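Local atomic coordinates of putative polyketide synthase (Brevibacillus brevis, PDB entry 6HP2), a protein that is the O-methyltransferase domain, seen with S-adenosyl-L-homocysteine, of a trans-AT polyketide synthase and probably methylates intermediates on a pathway thought to lead to bacillaene. Residues Q232-E237 with C303-S308; I202-G207 with P219-W224; N178-F183 with I225-E230; I238-P243 with S311-Y316. All coordinates share one frame; numbering follows the deposited sequence.

Contact 1 of 4, residues Q232-E237 with C303-S308; sequences QLVIDE and CEWNAS
Asn306 and Trp305, neighbours on helix 299-310, reach with their side chains to the backbone of strand residues Leu233 to Ile235. Three hydrogen bonds carry the contact. The carboxamide of Asn306 uses both ends: its OD1 accepts from Ile235 N at 2.8 Å, and its ND2 donates to Leu233 O over 3.3 Å in a practically straight bond (178°) lying in the amide plane. These two bonds span Val234 and fix the rotation of the amide. The third runs from Trp305 NE1 to Ile235 O, 2.8 Å long and near the plane of the indole, although the donor stands above the carbonyl plane. Strand 233-240 belongs to the Rossmann-type methyltransferase sheet and pairs with strand 284-293 through Val234, so here a helix grips backbone groups of a sheet strand; the short axes run 28° from parallel, 7.2 Å apart. Trp305 has CG anti to its backbone N (chi1 -175°), toward the strand. The apolar pair is Trp305 CD1 with Val234 CB, 3.8 Å apart. Ile235 packs an aliphatic carbon on the amide oxygen, its CG1 3.6 Å from Asn306 OD1, and also touches Leu228 of helix 221-230.

Contact 2 of 4, residues I202-G207 with P219-W224; sequences IANTRG and PTVQEW
Ala203 N donates to Pro219 O at 2.9 Å in a nearly straight bond (167°), the direct link between the end of strand 194-203 and the start of helix 221-230. The return bond, from Val221 N to Ala203 O, is weak at 3.4 Å; together they make a single beta bridge between Ala203 and Thr220. One water reinforces it, accepting from Val221 N and donating to the carbonyls of Ala203 and Thr205, while a second joins Arg206 O to Thr220 OG1. Thr220 is the N-cap and forms a capping box with Glu223: Glu223 N donates to Thr220 OG1 and Thr220 N to Glu223 OE1, each over 3.0 Å. The threonine torsion (chi1 65°) sets OG1 between the backbone N and the carbonyl carbon, and leaves CG2 facing the loop, 3.2 Å from Gly207 C. That loop is tied by Thr205 OG1, which donates to Gly207 O. Farther out, Ile202 CG2 meets Val221 CG2 at 3.6 Å, and Ile202 CG1 lies obliquely to the indole of Trp224, 3.9 Å from NE1. Trp224 NE1 donates to Tyr201 O, and Pro219 CG sits over one indole face toward the rim. The chemistry divides the work: Glu223 OE1 takes up Thr220 N, Thr220 OG1 takes up Glu223 N, and water with the weak Ala203 bond serves Val221 N, which fixes where the helix starts beside the strand end, while Ile202, Val221 and Trp224 close the apolar side.

Contact 3 of 4, residues N178-F183 with I225-E230; sequences NKHGLF and IELLAE
Helices 179-188 and 221-230 run 38° from parallel where Leu227 faces His180 and Phe183, their short axes 10.2 Å apart at closest approach, a spacing filled by side chains without any hydrogen bond across. Leu227 carries the contact. Its CG is anti to the backbone N (chi1 172°), and from there the two methyls part company. CD1 lies over one face of the His180 imidazole, offset toward the rim, 3.9 Å from the ring centroid in a CH-pi contact and closest to CE1. CD2 instead meets Phe183 at CD2, 3.8 Å away, and Lys179 at CB, 3.9 Å away, so the two methyls together meet three residues of helix 179-188. Leucine and phenylalanine cross at about a right angle. Leu228 adds a second apolar touch, its CD2 resting 3.8 Å from Phe183 CE1, the ring atom across from Phe183 CD2. The polar ends turn to other partners: His180 ND1 hydrogen-bonds His231 NE2, and Lys179 NZ donates to the carbonyls of Ile176, Ser173 and Ser217. The pair of helices is plain packing on the sheet's flank: Phe183 and Leu228 both rest on Leu233 of strand 233-240, Trp224 of helix 221-230 also touches Phe183, and helix 299-310 meets helix 221-230 through Ile225 and Ala229.

Contact 4 of 4, residues I238-P243 with S311-Y316; sequences IIDVSP and SKKRPY
Val241 CG1 and the Tyr316 ring are brought together by torsions that are both roughly anti: CG1 to the backbone N in the valine (chi1 -152°) and CG to the backbone N in the tyrosine (chi1 178°). The methyl lies over one ring face, offset toward the rim, 3.9 Å from the centroid in a CH-pi contact and closest to CG. Ile239 CG2 approaches the same ring at its edge and packs on Tyr316 CB. The carboxylate of Asp240 reaches Lys313, whose NZ makes a salt bridge with Asp240 OD2 that is weak as a hydrogen bond, at 3.4 Å. The other oxygen, OD1, takes two donors from Ser242: the backbone N at 2.9 Å, from above the carboxylate plane, closes an Asx turn, while OG, itself bonded to Tyr286 N, meets the syn lone pair of OD1. Between the backbones, Arg314 N donates to Ile238 O at 2.9 Å, Asp240 N to Arg314 O at 2.7 Å, and Tyr316 N to Asp240 O at 3.1 Å, so that strand 314-315 joins strand 233-240 in parallel as the last strand at this edge of the sheet. Ile238 crosses the Lys313 chain obliquely, CG1 to CG 4.0 Å. Tyr316 OH bonds Glu82 of helix 70-88. Asp240 joins the two segments through Lys313 and holds the start of helix 242-249 through Ser242 N; with the Lys313 ammonium close by, its carboxylate would be favoured in the charged form.

In the fold
The four contacts spread across the mixed, Rossmann-type sheet of the methyltransferase domain, from strand 194-203 and the helices on it to the edge strand 314-315, their centres 13 to 21 Å apart. Contacts 2 and 3 share helix 221-230, whose start meets strand 194-203 and whose later turns meet helix 179-188. That helix leads directly into strand 233-240, which contacts 1 and 4 share and which helix 299-310 and strand 314-315 reach from farther along the chain. A salt bridge from Glu237 to Arg314 joins contacts 1 and 4. Along the chain, contact 2 lies within the span of contact 3, and contacts 1 and 4 interlock after both. Contacts 2 and 3 place helix 221-230, while contacts 1 and 4 bind the C-terminal segments to the sheet.

Contact 1 of 4, residues Q232-E237 with C303-S308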
loop_
_atom_site.group_PDB
_atom_site.type_symbol
_atom_site.label_atom_id
_atom_site.label_comp_id
_atom_site.label_asym_id
_atom_site.label_seq_id
_atom_site.Cartn_x
_atom_site.Cartn_y
_atom_site.Cartn_z
ATOM N N GLN A 232 8.251 13.719 12.561
ATOM C CA GLN A 232 9.060 14.539 11.654
ATOM C C GLN A 232 8.661 14.381 10.189
ATOM O O GLN A 232 9.409 14.752 9.283
ATOM C CB GLN A 232 10.548 14.217 11.826
ATOM C CG GLN A 232 11.136 14.508 13.217
ATOM C CD GLN A 232 10.824 13.425 14.231
ATOM O OE1 GLN A 232 11.086 12.244 14.002
ATOM N NE2 GLN A 232 10.260 13.823 15.362
ATOM N N LEU A 233 7.493 13.853 9.904
ATOM C CA LEU A 233 7.122 13.629 8.521
ATOM C C LEU A 233 6.110 14.644 8.020
ATOM O O LEU A 233 5.191 15.048 8.735
ATOM C CB LEU A 233 6.566 12.205 8.367
ATOM C CG LEU A 233 7.545 11.104 8.675
ATOM C CD1 LEU A 233 6.836 9.697 8.797
ATOM C CD2 LEU A 233 8.646 10.983 7.623
ATOM N N VAL A 234 6.214 14.979 6.749
ATOM C CA VAL A 234 5.240 15.811 6.089
ATOM C C VAL A 234 4.840 15.178 4.792
ATOM O O VAL A 234 5.604 14.436 4.178
ATOM C CB VAL A 234 5.795 17.251 5.845
ATOM C CG1 VAL A 234 6.008 17.887 7.186
ATOM C CG2 VAL A 234 7.089 17.184 5.068
ATOM N N ILE A 235 3.646 15.548 4.371
ATOM C CA ILE A 235 3.049 15.067 3.148
ATOM C C ILE A 235 3.569 15.881 1.989
ATOM O O ILE A 235 3.275 17.069 1.885
ATOM C CB ILE A 235 1.526 15.129 3.225
ATOM C CG1 ILE A 235 1.029 14.212 4.321
ATOM C CG2 ILE A 235 0.954 14.813 1.838
ATOM C CD1 ILE A 235 -0.456 14.520 4.728
ATOM N N ASP A 236 4.273 15.217 1.066
ATOM C CA ASP A 236 4.672 15.887 -0.156
ATOM C C ASP A 236 3.551 15.818 -1.188
ATOM O O ASP A 236 3.334 16.775 -1.955
ATOM C CB ASP A 236 5.973 15.251 -0.693
ATOM C CG ASP A 236 6.554 16.038 -1.869
ATOM O OD1 ASP A 236 6.765 17.254 -1.709
ATOM O OD2 ASP A 236 6.761 15.443 -2.930
ATOM N N GLU A 237 2.846 14.686 -1.217
ATOM C CA GLU A 237 1.772 14.435 -2.150
ATOM C C GLU A 237 0.815 13.442 -1.522
ATOM O O GLU A 237 1.237 12.480 -0.852
ATOM C CB GLU A 237 2.330 13.892 -3.474
ATOM C CG GLU A 237 1.319 13.860 -4.595
ATOM C CD GLU A 237 1.949 13.647 -5.979
ATOM O OE1 GLU A 237 3.178 13.664 -6.076
ATOM O OE2 GLU A 237 1.212 13.463 -6.964
ATOM N N CYS A 303 2.339 20.277 11.153
ATOM C CA CYS A 303 0.883 20.069 11.196
ATOM C C CYS A 303 0.172 20.927 10.170
ATOM O O CYS A 303 -0.712 20.454 9.457
ATOM C CB CYS A 303 0.332 20.392 12.592
ATOM S SG CYS A 303 0.725 19.088 13.755
ATOM N N GLU A 304 0.566 22.195 10.065
ATOM C CA GLU A 304 -0.097 23.093 9.136
ATOM C C GLU A 304 0.163 22.661 7.710
ATOM O O GLU A 304 -0.742 22.705 6.867
ATOM C CB GLU A 304 0.379 24.548 9.372
ATOM C CG GLU A 304 -0.025 25.013 10.759
ATOM C CD GLU A 304 0.447 26.425 11.067
ATOM O OE1 GLU A 304 -0.169 27.059 11.955
ATOM O OE2 GLU A 304 1.427 26.878 10.415
ATOM N N TRP A 305 1.379 22.181 7.428
ATOM C CA TRP A 305 1.646 21.676 6.085
ATOM C C TRP A 305 0.776 20.462 5.780
ATOM O O TRP A 305 0.139 20.358 4.716
ATOM C CB TRP A 305 3.114 21.309 5.980
ATOM C CG TRP A 305 3.520 20.887 4.619
ATOM C CD1 TRP A 305 3.483 19.644 4.099
ATOM C CD2 TRP A 305 3.968 21.764 3.565
ATOM N NE1 TRP A 305 3.929 19.673 2.803
ATOM C CE2 TRP A 305 4.221 20.966 2.446
ATOM C CE3 TRP A 305 4.171 23.151 3.468
ATOM C CZ2 TRP A 305 4.683 21.498 1.230
ATOM C CZ3 TRP A 305 4.633 23.677 2.266
ATOM C CH2 TRP A 305 4.882 22.853 1.167
ATOM N N ASN A 306 0.739 19.513 6.701
ATOM C CA ASN A 306 -0.036 18.297 6.444
ATOM C C ASN A 306 -1.522 18.597 6.296
ATOM O O ASN A 306 -2.201 17.993 5.451
ATOM C CB ASN A 306 0.236 17.303 7.553
ATOM C CG ASN A 306 1.668 16.743 7.494
ATOM O OD1 ASN A 306 2.355 16.816 6.462
ATOM N ND2 ASN A 306 2.123 16.201 8.611
ATOM N N ALA A 307 -2.045 19.541 7.102
ATOM C CA ALA A 307 -3.458 19.851 7.031
ATOM C C ALA A 307 -3.799 20.447 5.676
ATOM O O ALA A 307 -4.862 20.168 5.120
ATOM C CB ALA A 307 -3.834 20.827 8.143
ATOM N N SER A 308 -2.914 21.295 5.145
ATOM C CA SER A 308 -3.122 21.907 3.837
ATOM C C SER A 308 -3.129 20.858 2.724
ATOM O O SER A 308 -3.941 20.910 1.787
ATOM C CB SER A 308 -2.005 22.954 3.587
ATOM O OG SER A 308 -2.079 23.480 2.287
#

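Contact 2 of 4, residues I202-G207 with P219-W224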
loop_
_atom_site.group_PDB
_atom_site.type_symbol
_atom_site.label_atom_id
_atom_site.label_comp_id
_atom_site.label_asym_id
_atom_site.label_seq_id
_atom_site.Cartn_x
_atom_site.Cartn_y
_atom_site.Cartn_z
ATOM N N ILE A 202 -7.728 6.698 5.283
ATOM C CA ILE A 202 -8.040 7.842 6.139
ATOM C C ILE A 202 -9.525 7.756 6.529
ATOM O O ILE A 202 -10.397 7.567 5.659
ATOM C CB ILE A 202 -7.766 9.165 5.420
ATOM C CG1 ILE A 202 -6.308 9.253 4.984
ATOM C CG2 ILE A 202 -8.192 10.371 6.272
ATOM C CD1 ILE A 202 -6.067 10.472 4.057
ATOM N N ALA A 203 -9.823 7.960 7.809
ATOM C CA ALA A 203 -11.207 7.944 8.254
ATOM C C ALA A 203 -11.730 9.380 8.166
ATOM O O ALA A 203 -11.086 10.309 8.663
ATOM C CB ALA A 203 -11.314 7.386 9.668
ATOM N N ASN A 204 -12.885 9.564 7.530
ATOM C CA ASN A 204 -13.498 10.888 7.354
ATOM C C ASN A 204 -14.493 11.231 8.440
ATOM O O ASN A 204 -15.380 12.059 8.239
ATOM C CB ASN A 204 -14.141 10.953 5.980
ATOM C CG ASN A 204 -13.116 10.804 4.903
ATOM O OD1 ASN A 204 -12.048 11.468 4.986
ATOM N ND2 ASN A 204 -13.317 9.873 3.973
ATOM N N THR A 205 -14.304 10.665 9.608
ATOM C CA THR A 205 -15.185 10.778 10.743
ATOM C C THR A 205 -14.487 11.542 11.857
ATOM O O THR A 205 -13.279 11.782 11.853
ATOM C CB THR A 205 -15.582 9.369 11.199
ATOM O OG1 THR A 205 -14.396 8.559 11.214
ATOM C CG2 THR A 205 -16.556 8.769 10.252
ATOM N N ARG A 206 -15.267 11.936 12.846
ATOM C CA ARG A 206 -14.700 12.670 13.963
ATOM C C ARG A 206 -13.767 11.801 14.792
ATOM O O ARG A 206 -12.773 12.307 15.317
ATOM C CB ARG A 206 -15.818 13.220 14.841
ATOM C CG ARG A 206 -16.532 14.403 14.220
ATOM C CD ARG A 206 -17.486 15.020 15.224
ATOM N NE ARG A 206 -18.210 16.159 14.681
ATOM C CZ ARG A 206 -19.170 16.799 15.338
ATOM N NH1 ARG A 206 -19.517 16.397 16.555
ATOM N NH2 ARG A 206 -19.785 17.835 14.778
ATOM N N GLY A 207 -14.081 10.505 14.938
ATOM C CA GLY A 207 -13.223 9.571 15.623
ATOM C C GLY A 207 -12.689 8.477 14.701
ATOM O O GLY A 207 -13.219 8.226 13.602
ATOM N N PRO A 219 -6.875 5.862 11.290
ATOM C CA PRO A 219 -6.860 7.191 11.914
ATOM C C PRO A 219 -7.664 8.184 11.114
ATOM O O PRO A 219 -7.797 8.063 9.899
ATOM C CB PRO A 219 -5.359 7.582 11.900
ATOM C CG PRO A 219 -4.624 6.251 11.687
ATOM C CD PRO A 219 -5.520 5.451 10.822
ATOM N N THR A 220 -8.212 9.175 11.829
ATOM C CA THR A 220 -8.878 10.280 11.190
ATOM C C THR A 220 -7.885 11.187 10.469
ATOM O O THR A 220 -6.670 11.105 10.643
ATOM C CB THR A 220 -9.611 11.122 12.241
ATOM O OG1 THR A 220 -8.625 11.710 13.106
ATOM C CG2 THR A 220 -10.571 10.264 13.083
ATOM N N VAL A 221 -8.437 12.154 9.732
ATOM C CA VAL A 221 -7.610 13.207 9.123
ATOM C C VAL A 221 -6.712 13.850 10.175
ATOM O O VAL A 221 -5.506 13.951 10.011
ATOM C CB VAL A 221 -8.511 14.262 8.459
ATOM C CG1 VAL A 221 -7.706 15.492 8.048
ATOM C CG2 VAL A 221 -9.254 13.632 7.268
ATOM N N GLN A 222 -7.309 14.329 11.266
ATOM C CA GLN A 222 -6.549 15.037 12.262
ATOM C C GLN A 222 -5.496 14.145 12.898
ATOM O O GLN A 222 -4.390 14.607 13.201
ATOM C CB GLN A 222 -7.508 15.625 13.324
ATOM C CG GLN A 222 -6.791 16.515 14.315
ATOM C CD GLN A 222 -6.149 17.768 13.658
ATOM O OE1 GLN A 222 -6.662 18.322 12.680
ATOM N NE2 GLN A 222 -5.009 18.197 14.201
ATOM N N GLU A 223 -5.819 12.875 13.128
ATOM C CA GLU A 223 -4.848 11.974 13.730
ATOM C C GLU A 223 -3.675 11.719 12.778
ATOM O O GLU A 223 -2.538 11.580 13.222
ATOM C CB GLU A 223 -5.529 10.640 14.158
ATOM C CG GLU A 223 -6.445 10.774 15.327
ATOM C CD GLU A 223 -7.217 9.482 15.646
ATOM O OE1 GLU A 223 -7.508 8.704 14.716
ATOM O OE2 GLU A 223 -7.516 9.261 16.828
ATOM N N TRP A 224 -3.928 11.651 11.466
ATOM C CA TRP A 224 -2.844 11.458 10.511
ATOM C C TRP A 224 -1.922 12.661 10.463
ATOM O O TRP A 224 -0.692 12.523 10.447
ATOM C CB TRP A 224 -3.433 11.205 9.114
ATOM C CG TRP A 224 -3.667 9.783 8.785
ATOM C CD1 TRP A 224 -4.853 9.172 8.580
ATOM C CD2 TRP A 224 -2.661 8.817 8.457
ATOM N NE1 TRP A 224 -4.657 7.867 8.185
ATOM C CE2 TRP A 224 -3.318 7.622 8.114
ATOM C CE3 TRP A 224 -1.261 8.850 8.451
ATOM C CZ2 TRP A 224 -2.638 6.438 7.788
ATOM C CZ3 TRP A 224 -0.575 7.656 8.108
ATOM C CH2 TRP A 224 -1.275 6.490 7.770
HETATM O O HOH W 1 -11.536 13.075 9.888
HETATM O O HOH W 2 -9.541 12.899 15.415
#

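Contact 3 of 4, residues N178-F183 with I225-E230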
loop_
_atom_site.group_PDB
_atom_site.type_symbol
_atom_site.label_atom_id
_atom_site.label_comp_id
_atom_site.label_asym_id
_atom_site.label_seq_id
_atom_site.Cartn_x
_atom_site.Cartn_y
_atom_site.Cartn_z
ATOM N N ASN A 178 -0.469 -0.156 17.039
ATOM C CA ASN A 178 0.438 0.758 17.745
ATOM C C ASN A 178 1.127 1.643 16.717
ATOM O O ASN A 178 2.258 1.393 16.298
ATOM C CB ASN A 178 1.406 -0.042 18.608
ATOM C CG ASN A 178 0.669 -0.873 19.672
ATOM O OD1 ASN A 178 0.750 -2.087 19.681
ATOM N ND2 ASN A 178 -0.099 -0.204 20.544
ATOM N N LYS A 179 0.444 2.726 16.367
ATOM C CA LYS A 179 0.886 3.599 15.285
ATOM C C LYS A 179 2.172 4.333 15.640
ATOM O O LYS A 179 3.015 4.590 14.763
ATOM C CB LYS A 179 -0.182 4.640 14.970
ATOM C CG LYS A 179 -1.611 4.089 14.813
ATOM C CD LYS A 179 -1.798 3.379 13.541
ATOM C CE LYS A 179 -3.307 2.937 13.379
ATOM N NZ LYS A 179 -3.460 1.917 12.347
ATOM N N HIS A 180 2.315 4.732 16.911
ATOM C CA HIS A 180 3.501 5.497 17.276
ATOM C C HIS A 180 4.724 4.609 17.306
ATOM O O HIS A 180 5.816 5.059 16.929
ATOM C CB HIS A 180 3.315 6.219 18.607
ATOM C CG HIS A 180 2.412 7.400 18.501
ATOM N ND1 HIS A 180 2.811 8.573 17.889
ATOM C CD2 HIS A 180 1.123 7.585 18.881
ATOM C CE1 HIS A 180 1.814 9.441 17.928
ATOM N NE2 HIS A 180 0.778 8.863 18.511
ATOM N N GLY A 181 4.560 3.350 17.718
ATOM C CA GLY A 181 5.660 2.409 17.587
ATOM C C GLY A 181 6.117 2.318 16.151
ATOM O O GLY A 181 7.301 2.451 15.848
ATOM N N LEU A 182 5.166 2.093 15.247
ATOM C CA LEU A 182 5.471 1.946 13.833
ATOM C C LEU A 182 6.173 3.174 13.278
ATOM O O LEU A 182 7.206 3.063 12.616
ATOM C CB LEU A 182 4.176 1.688 13.078
ATOM C CG LEU A 182 4.291 1.629 11.565
ATOM C CD1 LEU A 182 5.186 0.490 11.094
ATOM C CD2 LEU A 182 2.881 1.564 11.026
ATOM N N PHE A 183 5.630 4.364 13.512
ATOM C CA PHE A 183 6.217 5.550 12.858
ATOM C C PHE A 183 7.467 6.031 13.554
ATOM O O PHE A 183 8.297 6.681 12.932
ATOM C CB PHE A 183 5.153 6.660 12.689
ATOM C CG PHE A 183 4.298 6.419 11.467
ATOM C CD1 PHE A 183 4.672 6.922 10.249
ATOM C CD2 PHE A 183 3.109 5.647 11.530
ATOM C CE1 PHE A 183 3.913 6.661 9.130
ATOM C CE2 PHE A 183 2.367 5.370 10.360
ATOM C CZ PHE A 183 2.757 5.894 9.194
ATOM N N ILE A 225 -2.506 13.855 10.497
ATOM C CA ILE A 225 -1.732 15.084 10.533
ATOM C C ILE A 225 -0.749 15.064 11.694
ATOM O O ILE A 225 0.451 15.357 11.542
ATOM C CB ILE A 225 -2.690 16.282 10.631
ATOM C CG1 ILE A 225 -3.448 16.444 9.314
ATOM C CG2 ILE A 225 -1.917 17.586 11.102
ATOM C CD1 ILE A 225 -4.601 17.502 9.420
ATOM N N GLU A 226 -1.260 14.773 12.876
ATOM C CA GLU A 226 -0.466 14.787 14.101
ATOM C C GLU A 226 0.481 13.595 14.230
ATOM O O GLU A 226 1.601 13.748 14.750
ATOM C CB GLU A 226 -1.414 14.856 15.289
ATOM C CG GLU A 226 -2.158 16.204 15.352
ATOM C CD GLU A 226 -3.312 16.220 16.380
ATOM O OE1 GLU A 226 -3.531 15.233 17.127
ATOM O OE2 GLU A 226 -4.042 17.218 16.370
ATOM N N LEU A 227 0.040 12.423 13.787
ATOM C CA LEU A 227 0.887 11.241 13.837
ATOM C C LEU A 227 2.132 11.451 12.975
ATOM O O LEU A 227 3.258 11.194 13.406
ATOM C CB LEU A 227 0.113 10.021 13.351
ATOM C CG LEU A 227 0.892 8.710 13.153
ATOM C CD1 LEU A 227 1.429 8.249 14.503
ATOM C CD2 LEU A 227 -0.000 7.645 12.524
ATOM N N LEU A 228 1.939 11.921 11.749
ATOM C CA LEU A 228 3.070 12.180 10.870
ATOM C C LEU A 228 3.940 13.297 11.419
ATOM O O LEU A 228 5.144 13.116 11.543
ATOM C CB LEU A 228 2.599 12.524 9.461
ATOM C CG LEU A 228 1.815 11.445 8.770
ATOM C CD1 LEU A 228 1.356 11.946 7.397
ATOM C CD2 LEU A 228 2.619 10.160 8.587
ATOM N N ALA A 229 3.336 14.455 11.769
ATOM C CA ALA A 229 4.096 15.585 12.286
ATOM C C ALA A 229 4.892 15.173 13.525
ATOM O O ALA A 229 6.036 15.586 13.707
ATOM C CB ALA A 229 3.159 16.767 12.669
ATOM N N GLU A 230 4.326 14.296 14.363
ATOM C CA GLU A 230 5.023 13.897 15.593
ATOM C C GLU A 230 6.313 13.157 15.270
ATOM O O GLU A 230 7.292 13.251 16.022
ATOM C CB GLU A 230 4.138 13.008 16.460
ATOM C CG GLU A 230 4.817 12.565 17.728
ATOM C CD GLU A 230 4.958 13.712 18.714
ATOM O OE1 GLU A 230 4.102 14.624 18.683
ATOM O OE2 GLU A 230 5.946 13.720 19.488
#

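Contact 4 of 4, residues I238-P243 with S311-Y316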
loop_
_atom_site.group_PDB
_atom_site.type_symbol
_atom_site.label_atom_id
_atom_site.label_comp_id
_atom_site.label_asym_id
_atom_site.label_seq_id
_atom_site.Cartn_x
_atom_site.Cartn_y
_atom_site.Cartn_z
ATOM N N ILE A 238 -0.476 13.724 -1.651
ATOM C CA ILE A 238 -1.534 12.810 -1.182
ATOM C C ILE A 238 -2.540 12.691 -2.318
ATOM O O ILE A 238 -2.993 13.703 -2.866
ATOM C CB ILE A 238 -2.189 13.278 0.133
ATOM C CG1 ILE A 238 -3.350 12.391 0.585
ATOM C CG2 ILE A 238 -2.687 14.772 -0.005
ATOM C CD1 ILE A 238 -2.927 11.134 1.239
ATOM N N ILE A 239 -2.840 11.455 -2.727
ATOM C CA ILE A 239 -3.699 11.218 -3.848
ATOM C C ILE A 239 -4.903 10.392 -3.416
ATOM O O ILE A 239 -4.726 9.355 -2.802
ATOM C CB ILE A 239 -2.931 10.442 -4.924
ATOM C CG1 ILE A 239 -1.785 11.289 -5.487
ATOM C CG2 ILE A 239 -3.870 10.009 -6.021
ATOM C CD1 ILE A 239 -0.772 10.493 -6.280
ATOM N N ASP A 240 -6.118 10.812 -3.760
ATOM C CA ASP A 240 -7.298 10.071 -3.335
ATOM C C ASP A 240 -7.783 9.114 -4.434
ATOM O O ASP A 240 -8.124 9.557 -5.529
ATOM C CB ASP A 240 -8.415 11.050 -2.977
ATOM C CG ASP A 240 -9.632 10.357 -2.400
ATOM O OD1 ASP A 240 -9.584 9.124 -2.222
ATOM O OD2 ASP A 240 -10.634 11.047 -2.124
ATOM N N VAL A 241 -7.807 7.809 -4.155
ATOM C CA VAL A 241 -8.258 6.828 -5.135
ATOM C C VAL A 241 -9.598 6.194 -4.769
ATOM O O VAL A 241 -10.016 5.230 -5.406
ATOM C CB VAL A 241 -7.244 5.681 -5.283
ATOM C CG1 VAL A 241 -7.324 5.086 -6.675
ATOM C CG2 VAL A 241 -5.832 6.154 -4.974
ATOM N N SER A 242 -10.275 6.735 -3.759
ATOM C CA SER A 242 -11.540 6.160 -3.290
ATOM C C SER A 242 -12.584 5.862 -4.374
ATOM O O SER A 242 -13.141 4.766 -4.394
ATOM C CB SER A 242 -12.162 7.018 -2.179
ATOM O OG SER A 242 -11.185 7.418 -1.238
ATOM N N PRO A 243 -12.853 6.819 -5.280
ATOM C CA PRO A 243 -13.883 6.470 -6.267
ATOM C C PRO A 243 -13.483 5.301 -7.163
ATOM O O PRO A 243 -14.310 4.435 -7.441
ATOM C CB PRO A 243 -14.037 7.754 -7.098
ATOM C CG PRO A 243 -13.343 8.827 -6.325
ATOM C CD PRO A 243 -12.264 8.139 -5.554
ATOM N N SER A 311 -6.386 18.927 2.779
ATOM C CA SER A 311 -7.576 19.678 2.414
ATOM C C SER A 311 -7.784 19.683 0.909
ATOM O O SER A 311 -8.848 20.086 0.447
ATOM C CB SER A 311 -7.501 21.124 2.947
ATOM O OG SER A 311 -6.579 21.902 2.181
ATOM N N LYS A 312 -6.830 19.183 0.127
ATOM C CA LYS A 312 -6.961 19.198 -1.342
ATOM C C LYS A 312 -6.219 17.988 -1.908
ATOM O O LYS A 312 -5.251 18.063 -2.651
ATOM C CB LYS A 312 -6.453 20.517 -1.921
ATOM C CG LYS A 312 -5.074 20.907 -1.499
ATOM C CD LYS A 312 -4.759 22.314 -2.017
ATOM C CE LYS A 312 -3.268 22.593 -2.016
ATOM N NZ LYS A 312 -2.698 22.598 -0.645
ATOM N N LYS A 313 -6.684 16.809 -1.543
ATOM C CA LYS A 313 -6.115 15.579 -2.064
ATOM C C LYS A 313 -6.244 15.532 -3.570
ATOM O O LYS A 313 -7.235 15.983 -4.133
ATOM C CB LYS A 313 -6.872 14.416 -1.415
ATOM C CG LYS A 313 -6.784 14.357 0.044
ATOM C CD LYS A 313 -7.515 13.117 0.592
ATOM C CE LYS A 313 -9.053 13.454 0.686
ATOM N NZ LYS A 313 -9.884 12.259 1.002
ATOM N N ARG A 314 -5.219 14.992 -4.236
ATOM C CA ARG A 314 -5.244 14.971 -5.691
ATOM C C ARG A 314 -6.096 13.805 -6.130
ATOM O O ARG A 314 -5.884 12.704 -5.642
ATOM C CB ARG A 314 -3.834 14.827 -6.280
ATOM C CG ARG A 314 -2.884 15.947 -5.829
ATOM C CD ARG A 314 -1.552 15.883 -6.542
ATOM N NE ARG A 314 -1.708 16.031 -7.985
ATOM C CZ ARG A 314 -0.694 16.058 -8.844
ATOM N NH1 ARG A 314 0.556 15.959 -8.410
ATOM N NH2 ARG A 314 -0.932 16.191 -10.135
ATOM N N PRO A 315 -7.012 13.998 -7.073
ATOM C CA PRO A 315 -7.718 12.837 -7.662
ATOM C C PRO A 315 -6.775 11.908 -8.410
ATOM O O PRO A 315 -5.903 12.334 -9.184
ATOM C CB PRO A 315 -8.764 13.453 -8.616
ATOM C CG PRO A 315 -8.885 14.935 -8.154
ATOM C CD PRO A 315 -7.511 15.310 -7.578
ATOM N N TYR A 316 -6.892 10.595 -8.209
ATOM C CA TYR A 316 -6.016 9.628 -8.890
ATOM C C TYR A 316 -5.991 9.757 -10.423
ATOM O O TYR A 316 -4.939 9.586 -11.037
ATOM C CB TYR A 316 -6.395 8.210 -8.435
ATOM C CG TYR A 316 -5.630 7.079 -9.074
ATOM C CD1 TYR A 316 -4.381 6.710 -8.601
ATOM C CD2 TYR A 316 -6.179 6.346 -10.116
ATOM C CE1 TYR A 316 -3.685 5.663 -9.167
ATOM C CE2 TYR A 316 -5.491 5.296 -10.689
ATOM C CZ TYR A 316 -4.245 4.959 -10.208
ATOM O OH TYR A 316 -3.546 3.917 -10.765
#